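Local coordinates for glucose-1-phosphate uridylyltransferase (Sphingomonas elodea, PDB 2UX8), which probably catalyses the formation of UDP-glucose and diphosphate from UTP and alpha-D-glucose 1-phosphate, at residues A168-I182 against E199-I213. Numbering follows the deposited sequence.
With G1P (1-O-phosphono-alpha-D-glucopyranose), chain K.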
ATOM      1  N   ALA C 168     -22.778 -27.702 -10.358  1.00 54.11           N
ATOM      2  CA  ALA C 168     -23.009 -28.002 -11.764  1.00 55.06           C
ATOM      3  C   ALA C 168     -24.172 -27.196 -12.297  1.00 56.06           C
ATOM      4  O   ALA C 168     -25.127 -26.900 -11.569  1.00 56.26           O
ATOM      5  CB  ALA C 168     -23.266 -29.491 -11.948  1.00 36.70           C
ATOM      6  N   GLU C 169     -24.086 -26.867 -13.583  1.00 43.54           N
ATOM      7  CA  GLU C 169     -25.101 -26.058 -14.231  1.00 45.52           C
ATOM      8  C   GLU C 169     -25.153 -26.323 -15.736  1.00 47.38           C
ATOM      9  O   GLU C 169     -24.123 -26.315 -16.413  1.00 47.59           O
ATOM     10  CB  GLU C 169     -24.784 -24.587 -13.954  1.00 49.42           C
ATOM     11  CG  GLU C 169     -25.770 -23.567 -14.469  1.00 49.23           C
ATOM     12  CD  GLU C 169     -25.313 -22.159 -14.145  1.00 49.21           C
ATOM     13  OE1 GLU C 169     -25.012 -21.901 -12.956  1.00 48.06           O
ATOM     14  OE2 GLU C 169     -25.251 -21.320 -15.072  1.00 46.87           O
ATOM     15  N   GLU C 170     -26.360 -26.576 -16.243  1.00 60.63           N
ATOM     16  CA  GLU C 170     -26.569 -26.827 -17.669  1.00 62.16           C
ATOM     17  C   GLU C 170     -26.246 -25.554 -18.434  1.00 62.61           C
ATOM     18  O   GLU C 170     -26.751 -24.480 -18.114  1.00 62.70           O
ATOM     19  CB  GLU C 170     -28.026 -27.224 -17.935  1.00 89.43           C
ATOM     20  CG  GLU C 170     -28.359 -28.673 -17.637  1.00 90.77           C
ATOM     21  CD  GLU C 170     -27.715 -29.617 -18.623  1.00 92.65           C
ATOM     22  OE1 GLU C 170     -27.955 -29.454 -19.837  1.00 94.19           O
ATOM     23  OE2 GLU C 170     -26.970 -30.520 -18.191  1.00 93.46           O
ATOM     24  N   VAL C 171     -25.407 -25.675 -19.452  1.00 47.92           N
ATOM     25  CA  VAL C 171     -25.022 -24.518 -20.239  1.00 49.18           C
ATOM     26  C   VAL C 171     -25.286 -24.761 -21.721  1.00 50.17           C
ATOM     27  O   VAL C 171     -25.261 -25.898 -22.185  1.00 49.83           O
ATOM     28  CB  VAL C 171     -23.525 -24.195 -20.012  1.00 60.47           C
ATOM     29  CG1 VAL C 171     -22.688 -24.672 -21.177  1.00 60.47           C
ATOM     30  CG2 VAL C 171     -23.348 -22.719 -19.793  1.00 61.02           C
ATOM     31  N   PRO C 172     -25.572 -23.691 -22.477  1.00 54.67           N
ATOM     32  CA  PRO C 172     -25.835 -23.818 -23.915  1.00 55.75           C
ATOM     33  C   PRO C 172     -24.687 -24.492 -24.668  1.00 56.71           C
ATOM     34  O   PRO C 172     -23.535 -24.453 -24.235  1.00 56.89           O
ATOM     35  CB  PRO C 172     -26.054 -22.377 -24.348  1.00102.34           C
ATOM     36  CG  PRO C 172     -26.752 -21.802 -23.156  1.00101.97           C
ATOM     37  CD  PRO C 172     -25.926 -22.341 -22.004  1.00101.59           C
ATOM     38  N   ASP C 173     -25.014 -25.103 -25.802  1.00 73.12           N
ATOM     39  CA  ASP C 173     -24.028 -25.805 -26.617  1.00 74.39           C
ATOM     40  C   ASP C 173     -22.836 -24.956 -27.068  1.00 74.62           C
ATOM     41  O   ASP C 173     -21.695 -25.417 -27.025  1.00 74.33           O
ATOM     42  CB  ASP C 173     -24.706 -26.433 -27.844  1.00120.46           C
ATOM     43  CG  ASP C 173     -25.601 -27.610 -27.484  1.00123.08           C
ATOM     44  OD1 ASP C 173     -25.572 -28.050 -26.321  1.00126.47           O
ATOM     45  OD2 ASP C 173     -26.332 -28.107 -28.363  1.00125.57           O
ATOM     46  N   ASP C 174     -23.089 -23.725 -27.499  1.00 84.08           N
ATOM     47  CA  ASP C 174     -22.005 -22.859 -27.955  1.00 84.65           C
ATOM     48  C   ASP C 174     -21.211 -22.271 -26.799  1.00 84.28           C
ATOM     49  O   ASP C 174     -20.306 -21.465 -27.004  1.00 84.53           O
ATOM     50  CB  ASP C 174     -22.539 -21.726 -28.851  1.00106.77           C
ATOM     51  CG  ASP C 174     -24.056 -21.617 -28.840  1.00109.52           C
ATOM     52  OD1 ASP C 174     -24.735 -22.656 -28.748  1.00112.63           O
ATOM     53  OD2 ASP C 174     -24.577 -20.489 -28.950  1.00112.51           O
ATOM     54  N   GLN C 175     -21.538 -22.708 -25.586  1.00 89.75           N
ATOM     55  CA  GLN C 175     -20.891 -22.224 -24.371  1.00 88.58           C
ATOM     56  C   GLN C 175     -19.964 -23.243 -23.729  1.00 87.87           C
ATOM     57  O   GLN C 175     -19.087 -22.893 -22.941  1.00 87.99           O
ATOM     58  CB  GLN C 175     -21.955 -21.856 -23.343  1.00 83.77           C
ATOM     59  CG  GLN C 175     -21.794 -20.471 -22.794  1.00 83.93           C
ATOM     60  CD  GLN C 175     -21.968 -19.437 -23.873  1.00 83.23           C
ATOM     61  OE1 GLN C 175     -23.080 -19.194 -24.339  1.00 83.59           O
ATOM     62  NE2 GLN C 175     -20.865 -18.832 -24.296  1.00 81.06           N
ATOM     63  N   THR C 176     -20.180 -24.507 -24.062  1.00 69.89           N
ATOM     64  CA  THR C 176     -19.414 -25.609 -23.495  1.00 68.97           C
ATOM     65  C   THR C 176     -17.888 -25.545 -23.565  1.00 68.61           C
ATOM     66  O   THR C 176     -17.206 -26.051 -22.675  1.00 69.10           O
ATOM     67  CB  THR C 176     -19.891 -26.938 -24.105  1.00 41.70           C
ATOM     68  OG1 THR C 176     -21.226 -27.199 -23.668  1.00 41.02           O
ATOM     69  CG2 THR C 176     -19.015 -28.084 -23.670  1.00 41.84           C
ATOM     70  N   HIS C 177     -17.344 -24.922 -24.601  1.00 64.54           N
ATOM     71  CA  HIS C 177     -15.895 -24.845 -24.746  1.00 63.92           C
ATOM     72  C   HIS C 177     -15.233 -23.895 -23.746  1.00 63.64           C
ATOM     73  O   HIS C 177     -14.008 -23.763 -23.732  1.00 63.67           O
ATOM     74  CB  HIS C 177     -15.546 -24.405 -26.169  1.00 60.26           C
ATOM     75  CG  HIS C 177     -15.909 -22.983 -26.459  1.00 60.24           C
ATOM     76  ND1 HIS C 177     -15.008 -21.946 -26.334  1.00 59.73           N
ATOM     77  CD2 HIS C 177     -17.092 -22.416 -26.800  1.00 60.41           C
ATOM     78  CE1 HIS C 177     -15.621 -20.802 -26.584  1.00 60.49           C
ATOM     79  NE2 HIS C 177     -16.886 -21.059 -26.868  1.00 60.73           N
ATOM     80  N   ARG C 178     -16.036 -23.240 -22.909  1.00 78.08           N
ATOM     81  CA  ARG C 178     -15.505 -22.287 -21.936  1.00 77.60           C
ATOM     82  C   ARG C 178     -15.423 -22.841 -20.521  1.00 77.19           C
ATOM     83  O   ARG C 178     -14.846 -22.208 -19.635  1.00 77.58           O
ATOM     84  CB  ARG C 178     -16.377 -21.034 -21.881  1.00 80.14           C
ATOM     85  CG  ARG C 178     -16.861 -20.510 -23.212  1.00 81.36           C
ATOM     86  CD  ARG C 178     -17.865 -19.387 -22.986  1.00 82.58           C
ATOM     87  NE  ARG C 178     -17.224 -18.199 -22.436  1.00 83.71           N
ATOM     88  CZ  ARG C 178     -17.850 -17.265 -21.732  1.00 83.84           C
ATOM     89  NH1 ARG C 178     -19.146 -17.382 -21.485  1.00 84.58           N
ATOM     90  NH2 ARG C 178     -17.180 -16.214 -21.282  1.00 83.36           N
ATOM     91  N   TYR C 179     -16.006 -24.009 -20.293  1.00 69.61           N
ATOM     92  CA  TYR C 179     -15.998 -24.574 -18.955  1.00 69.17           C
ATOM     93  C   TYR C 179     -15.435 -25.974 -18.932  1.00 68.49           C
ATOM     94  O   TYR C 179     -15.102 -26.545 -19.969  1.00 68.85           O
ATOM     95  CB  TYR C 179     -17.419 -24.651 -18.390  1.00 67.23           C
ATOM     96  CG  TYR C 179     -18.266 -23.393 -18.490  1.00 68.24           C
ATOM     97  CD1 TYR C 179     -18.733 -22.928 -19.721  1.00 68.69           C
ATOM     98  CD2 TYR C 179     -18.653 -22.704 -17.340  1.00 68.36           C
ATOM     99  CE1 TYR C 179     -19.571 -21.814 -19.797  1.00 68.59           C
ATOM    100  CE2 TYR C 179     -19.485 -21.593 -17.408  1.00 67.75           C
ATOM    101  CZ  TYR C 179     -19.942 -21.156 -18.635  1.00 67.42           C
ATOM    102  OH  TYR C 179     -20.784 -20.069 -18.698  1.00 67.49           O
ATOM    103  N   GLY C 180     -15.330 -26.522 -17.728  1.00 56.71           N
ATOM    104  CA  GLY C 180     -14.873 -27.886 -17.584  1.00 55.75           C
ATOM    105  C   GLY C 180     -16.186 -28.624 -17.720  1.00 55.29           C
ATOM    106  O   GLY C 180     -17.186 -28.205 -17.130  1.00 55.65           O
ATOM    107  N   ILE C 181     -16.216 -29.700 -18.497  1.00 52.85           N
ATOM    108  CA  ILE C 181     -17.469 -30.415 -18.679  1.00 52.23           C
ATOM    109  C   ILE C 181     -17.530 -31.754 -17.970  1.00 51.96           C
ATOM    110  O   ILE C 181     -16.551 -32.495 -17.926  1.00 51.96           O
ATOM    111  CB  ILE C 181     -17.770 -30.588 -20.177  1.00 67.19           C
ATOM    112  CG1 ILE C 181     -18.022 -29.213 -20.796  1.00 66.90           C
ATOM    113  CG2 ILE C 181     -18.983 -31.481 -20.377  1.00 67.04           C
ATOM    114  CD1 ILE C 181     -19.201 -28.465 -20.175  1.00 66.05           C
ATOM    115  N   ILE C 182     -18.697 -32.052 -17.415  1.00 53.26           N
ATOM    116  CA  ILE C 182     -18.911 -33.289 -16.684  1.00 52.95           C
ATOM    117  C   ILE C 182     -19.579 -34.374 -17.519  1.00 53.33           C
ATOM    118  O   ILE C 182     -20.444 -34.094 -18.347  1.00 53.43           O
ATOM    119  CB  ILE C 182     -19.809 -33.041 -15.463  1.00 42.52           C
ATOM    120  CG1 ILE C 182     -19.168 -31.999 -14.546  1.00 42.25           C
ATOM    121  CG2 ILE C 182     -20.071 -34.350 -14.735  1.00 41.43           C
ATOM    122  CD1 ILE C 182     -20.074 -31.522 -13.422  1.00 41.64           C
ATOM    123  N   GLU C 199     -11.458 -30.316 -19.229  1.00 57.60           N
ATOM    124  CA  GLU C 199     -11.337 -28.856 -19.135  1.00 59.06           C
ATOM    125  C   GLU C 199     -11.646 -28.293 -20.520  1.00 60.15           C
ATOM    126  O   GLU C 199     -11.164 -28.814 -21.471  1.00 60.30           O
ATOM    127  CB  GLU C 199      -9.895 -28.481 -18.763  1.00102.40           C
ATOM    128  CG  GLU C 199      -9.726 -27.475 -17.629  1.00101.82           C
ATOM    129  CD  GLU C 199     -10.693 -26.317 -17.697  1.00101.63           C
ATOM    130  OE1 GLU C 199     -10.846 -25.712 -18.771  1.00100.65           O
ATOM    131  OE2 GLU C 199     -11.300 -26.001 -16.663  1.00101.63           O
ATOM    132  N   LYS C 200     -12.441 -27.246 -20.651  1.00 98.34           N
ATOM    133  CA  LYS C 200     -12.756 -26.668 -21.967  1.00100.21           C
ATOM    134  C   LYS C 200     -12.610 -27.538 -23.235  1.00101.35           C
ATOM    135  O   LYS C 200     -11.682 -27.348 -24.024  1.00102.02           O
ATOM    136  CB  LYS C 200     -11.943 -25.388 -22.166  1.00126.81           C
ATOM    137  CG  LYS C 200     -12.203 -24.324 -21.126  1.00127.72           C
ATOM    138  CD  LYS C 200     -11.682 -22.973 -21.570  1.00127.37           C
ATOM    139  CE  LYS C 200     -11.937 -21.922 -20.505  1.00127.55           C
ATOM    140  NZ  LYS C 200     -11.563 -20.554 -20.935  1.00127.70           N
ATOM    141  N   PRO C 201     -13.545 -28.477 -23.465  1.00 87.88           N
ATOM    142  CA  PRO C 201     -13.480 -29.342 -24.651  1.00 88.53           C
ATOM    143  C   PRO C 201     -13.637 -28.543 -25.947  1.00 89.26           C
ATOM    144  O   PRO C 201     -14.093 -27.401 -25.922  1.00 89.42           O
ATOM    145  CB  PRO C 201     -14.641 -30.299 -24.432  1.00 83.07           C
ATOM    146  CG  PRO C 201     -15.640 -29.430 -23.732  1.00 82.64           C
ATOM    147  CD  PRO C 201     -14.788 -28.719 -22.712  1.00 82.17           C
ATOM    148  N   ALA C 202     -13.258 -29.148 -27.071  1.00121.46           N
ATOM    149  CA  ALA C 202     -13.375 -28.501 -28.375  1.00122.13           C
ATOM    150  C   ALA C 202     -14.856 -28.457 -28.731  1.00122.64           C
ATOM    151  O   ALA C 202     -15.632 -29.295 -28.277  1.00123.09           O
ATOM    152  CB  ALA C 202     -12.602 -29.289 -29.419  1.00 88.83           C
ATOM    153  N   PRO C 203     -15.270 -27.492 -29.563  1.00116.54           N
ATOM    154  CA  PRO C 203     -16.679 -27.372 -29.947  1.00116.44           C
ATOM    155  C   PRO C 203     -17.282 -28.474 -30.815  1.00116.26           C
ATOM    156  O   PRO C 203     -17.759 -28.207 -31.894  1.00116.63           O
ATOM    157  CB  PRO C 203     -16.723 -26.017 -30.638  1.00115.35           C
ATOM    158  CG  PRO C 203     -15.398 -25.962 -31.310  1.00115.66           C
ATOM    159  CD  PRO C 203     -14.457 -26.465 -30.240  1.00115.48           C
ATOM    160  N   GLY C 204     -17.285 -29.708 -30.350  1.00107.02           N
ATOM    161  CA  GLY C 204     -17.863 -30.771 -31.147  1.00106.04           C
ATOM    162  C   GLY C 204     -17.595 -32.023 -30.363  1.00105.55           C
ATOM    163  O   GLY C 204     -18.112 -33.102 -30.659  1.00105.63           O
ATOM    164  N   THR C 205     -16.761 -31.858 -29.342  1.00 88.87           N
ATOM    165  CA  THR C 205     -16.399 -32.963 -28.478  1.00 87.85           C
ATOM    166  C   THR C 205     -16.885 -32.811 -27.046  1.00 87.46           C
ATOM    167  O   THR C 205     -16.252 -33.298 -26.110  1.00 87.68           O
ATOM    168  CB  THR C 205     -14.883 -33.205 -28.452  1.00110.40           C
ATOM    169  OG1 THR C 205     -14.573 -34.164 -27.438  1.00109.77           O
ATOM    170  CG2 THR C 205     -14.145 -31.937 -28.164  1.00110.07           C
ATOM    171  N   ALA C 206     -18.017 -32.143 -26.870  1.00103.10           N
ATOM    172  CA  ALA C 206     -18.580 -31.974 -25.539  1.00101.96           C
ATOM    173  C   ALA C 206     -19.333 -33.229 -25.080  1.00100.79           C
ATOM    174  O   ALA C 206     -20.379 -33.576 -25.629  1.00101.19           O
ATOM    175  CB  ALA C 206     -19.523 -30.782 -25.521  1.00109.78           C
ATOM    176  N   PRO C 207     -18.806 -33.928 -24.065  1.00 70.46           N
ATOM    177  CA  PRO C 207     -19.466 -35.137 -23.556  1.00 68.99           C
ATOM    178  C   PRO C 207     -20.909 -34.875 -23.113  1.00 67.46           C
ATOM    179  O   PRO C 207     -21.734 -35.788 -23.087  1.00 67.68           O
ATOM    180  CB  PRO C 207     -18.576 -35.539 -22.385  1.00110.76           C
ATOM    181  CG  PRO C 207     -17.218 -35.142 -22.861  1.00111.52           C
ATOM    182  CD  PRO C 207     -17.468 -33.771 -23.463  1.00111.96           C
ATOM    183  N   SER C 208     -21.197 -33.627 -22.749  1.00 77.64           N
ATOM    184  CA  SER C 208     -22.532 -33.234 -22.302  1.00 75.36           C
ATOM    185  C   SER C 208     -22.626 -31.722 -22.191  1.00 73.92           C
ATOM    186  O   SER C 208     -21.852 -30.989 -22.809  1.00 73.77           O
ATOM    187  CB  SER C 208     -22.857 -33.849 -20.935  1.00 65.42           C
ATOM    188  OG  SER C 208     -22.174 -33.175 -19.889  1.00 64.16           O
ATOM    189  N   ASN C 209     -23.575 -31.263 -21.384  1.00 77.80           N
ATOM    190  CA  ASN C 209     -23.780 -29.838 -21.194  1.00 75.78           C
ATOM    191  C   ASN C 209     -23.553 -29.325 -19.774  1.00 74.14           C
ATOM    192  O   ASN C 209     -23.392 -28.119 -19.583  1.00 74.22           O
ATOM    193  CB  ASN C 209     -25.194 -29.447 -21.640  1.00 71.39           C
ATOM    194  CG  ASN C 209     -25.344 -29.401 -23.147  1.00 71.14           C
ATOM    195  OD1 ASN C 209     -25.416 -30.434 -23.816  1.00 71.61           O
ATOM    196  ND2 ASN C 209     -25.384 -28.192 -23.693  1.00 70.82           N
ATOM    197  N   LEU C 210     -23.539 -30.206 -18.773  1.00 55.89           N
ATOM    198  CA  LEU C 210     -23.345 -29.701 -17.417  1.00 53.99           C
ATOM    199  C   LEU C 210     -21.882 -29.393 -17.117  1.00 52.47           C
ATOM    200  O   LEU C 210     -21.022 -30.274 -17.056  1.00 52.57           O
ATOM    201  CB  LEU C 210     -23.950 -30.636 -16.358  1.00 44.45           C
ATOM    202  CG  LEU C 210     -23.255 -31.898 -15.876  1.00 44.31           C
ATOM    203  CD1 LEU C 210     -23.936 -32.365 -14.604  1.00 44.11           C
ATOM    204  CD2 LEU C 210     -23.301 -32.968 -16.949  1.00 45.16           C
ATOM    205  N   SER C 211     -21.628 -28.100 -16.950  1.00 50.78           N
ATOM    206  CA  SER C 211     -20.303 -27.573 -16.688  1.00 49.14           C
ATOM    207  C   SER C 211     -19.998 -27.428 -15.204  1.00 47.39           C
ATOM    208  O   SER C 211     -20.877 -27.572 -14.355  1.00 46.92           O
ATOM    209  CB  SER C 211     -20.171 -26.215 -17.367  1.00 83.25           C
ATOM    210  OG  SER C 211     -21.255 -25.377 -16.996  1.00 83.90           O
ATOM    211  N   VAL C 212     -18.738 -27.136 -14.911  1.00 53.12           N
ATOM    212  CA  VAL C 212     -18.281 -26.953 -13.542  1.00 51.31           C
ATOM    213  C   VAL C 212     -18.372 -25.468 -13.202  1.00 49.99           C
ATOM    214  O   VAL C 212     -17.951 -24.628 -13.988  1.00 49.96           O
ATOM    215  CB  VAL C 212     -16.813 -27.425 -13.385  1.00 43.49           C
ATOM    216  CG1 VAL C 212     -16.376 -27.328 -11.933  1.00 43.89           C
ATOM    217  CG2 VAL C 212     -16.672 -28.854 -13.875  1.00 42.96           C
ATOM    218  N   ILE C 213     -18.946 -25.146 -12.049  1.00 45.17           N
ATOM    219  CA  ILE C 213     -19.065 -23.757 -11.628  1.00 42.93           C
ATOM    220  C   ILE C 213     -18.092 -23.538 -10.473  1.00 41.37           C
ATOM    221  O   ILE C 213     -17.731 -24.483  -9.785  1.00 41.28           O
ATOM    222  CB  ILE C 213     -20.515 -23.419 -11.195  1.00 36.25           C
ATOM    223  CG1 ILE C 213     -21.465 -23.611 -12.382  1.00 35.02           C
ATOM    224  CG2 ILE C 213     -20.594 -21.987 -10.681  1.00 35.26           C
ATOM    225  CD1 ILE C 213     -21.038 -22.904 -13.642  1.00 32.75           C
TER
HETATM  226  C1  G1P K1290     -12.348 -22.669 -14.029  0.60 60.19           C
HETATM  227  C2  G1P K1290     -12.287 -24.203 -14.174  0.60 60.19           C
HETATM  228  C3  G1P K1290     -13.389 -24.647 -15.151  0.60 60.19           C
HETATM  229  C4  G1P K1290     -14.733 -24.233 -14.560  0.60 60.19           C
HETATM  230  C5  G1P K1290     -14.736 -22.696 -14.400  0.60 60.19           C
HETATM  231  C6  G1P K1290     -16.075 -22.257 -13.787  0.60 60.19           C
HETATM  232  O1  G1P K1290     -12.076 -22.065 -15.314  0.60 60.19           O
HETATM  233  O2  G1P K1290     -11.007 -24.571 -14.686  0.60 60.19           O
HETATM  234  O3  G1P K1290     -13.355 -26.061 -15.297  0.60 60.19           O
HETATM  235  O4  G1P K1290     -15.777 -24.635 -15.447  0.60 60.19           O
HETATM  236  O5  G1P K1290     -13.660 -22.283 -13.510  0.60 60.19           O
HETATM  237  O6  G1P K1290     -16.106 -20.838 -13.617  0.60 60.19           O
HETATM  238  P   G1P K1290     -11.939 -20.454 -15.164  0.60 60.19           P
HETATM  239  O1P G1P K1290     -10.875 -20.105 -14.190  0.60 60.19           O
HETATM  240  O2P G1P K1290     -11.603 -19.824 -16.598  0.60 60.19           O
HETATM  241  O3P G1P K1290     -13.336 -19.825 -14.664  0.60 60.19           O
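N209 turns CG away from its own carbonyl carbon (chi1 -75°), which carries its amide to V171 and D173, while S211 tucks OG between its backbone N and carbonyl carbon (chi1 52°), which brings OG to the carbonyl oxygen of E169. Asparagine suits its place because ND2 offers two hydrogens in one plane: one runs almost straight to V171 O (2.7 Å), the other to D173 OD1 (2.6 Å). A leucine here would probably leave the V171 carbonyl and the D173 carboxylate without this donor, and the chain there held by fewer bonds. E169 O is gripped twice by S211, by OG in the carbonyl plane (3.1 Å) and by N from above that plane; S211 OG also lies over one face of the Y179 ring, toward its rim. Strand 210-213 runs antiparallel to 168-170; on its other edge L210 O accepts from I182 N and V212 N donates to G180 O. L210 and V212, on the same face of the strand, pack against I182, whose CB meets L210 CG at 3.7 Å. Around the sugar, G180 N donates to O4 of glucose 1-phosphate (3.0 Å), and O4 donates to V212 O (2.6 Å); glycine suits this place, since its bare CA leaves room beside O3. Backbone groups thus read O4 while E199 OE2 accepts from O2 and O3, so sugar recognition probably depends on the bonds holding these segments together.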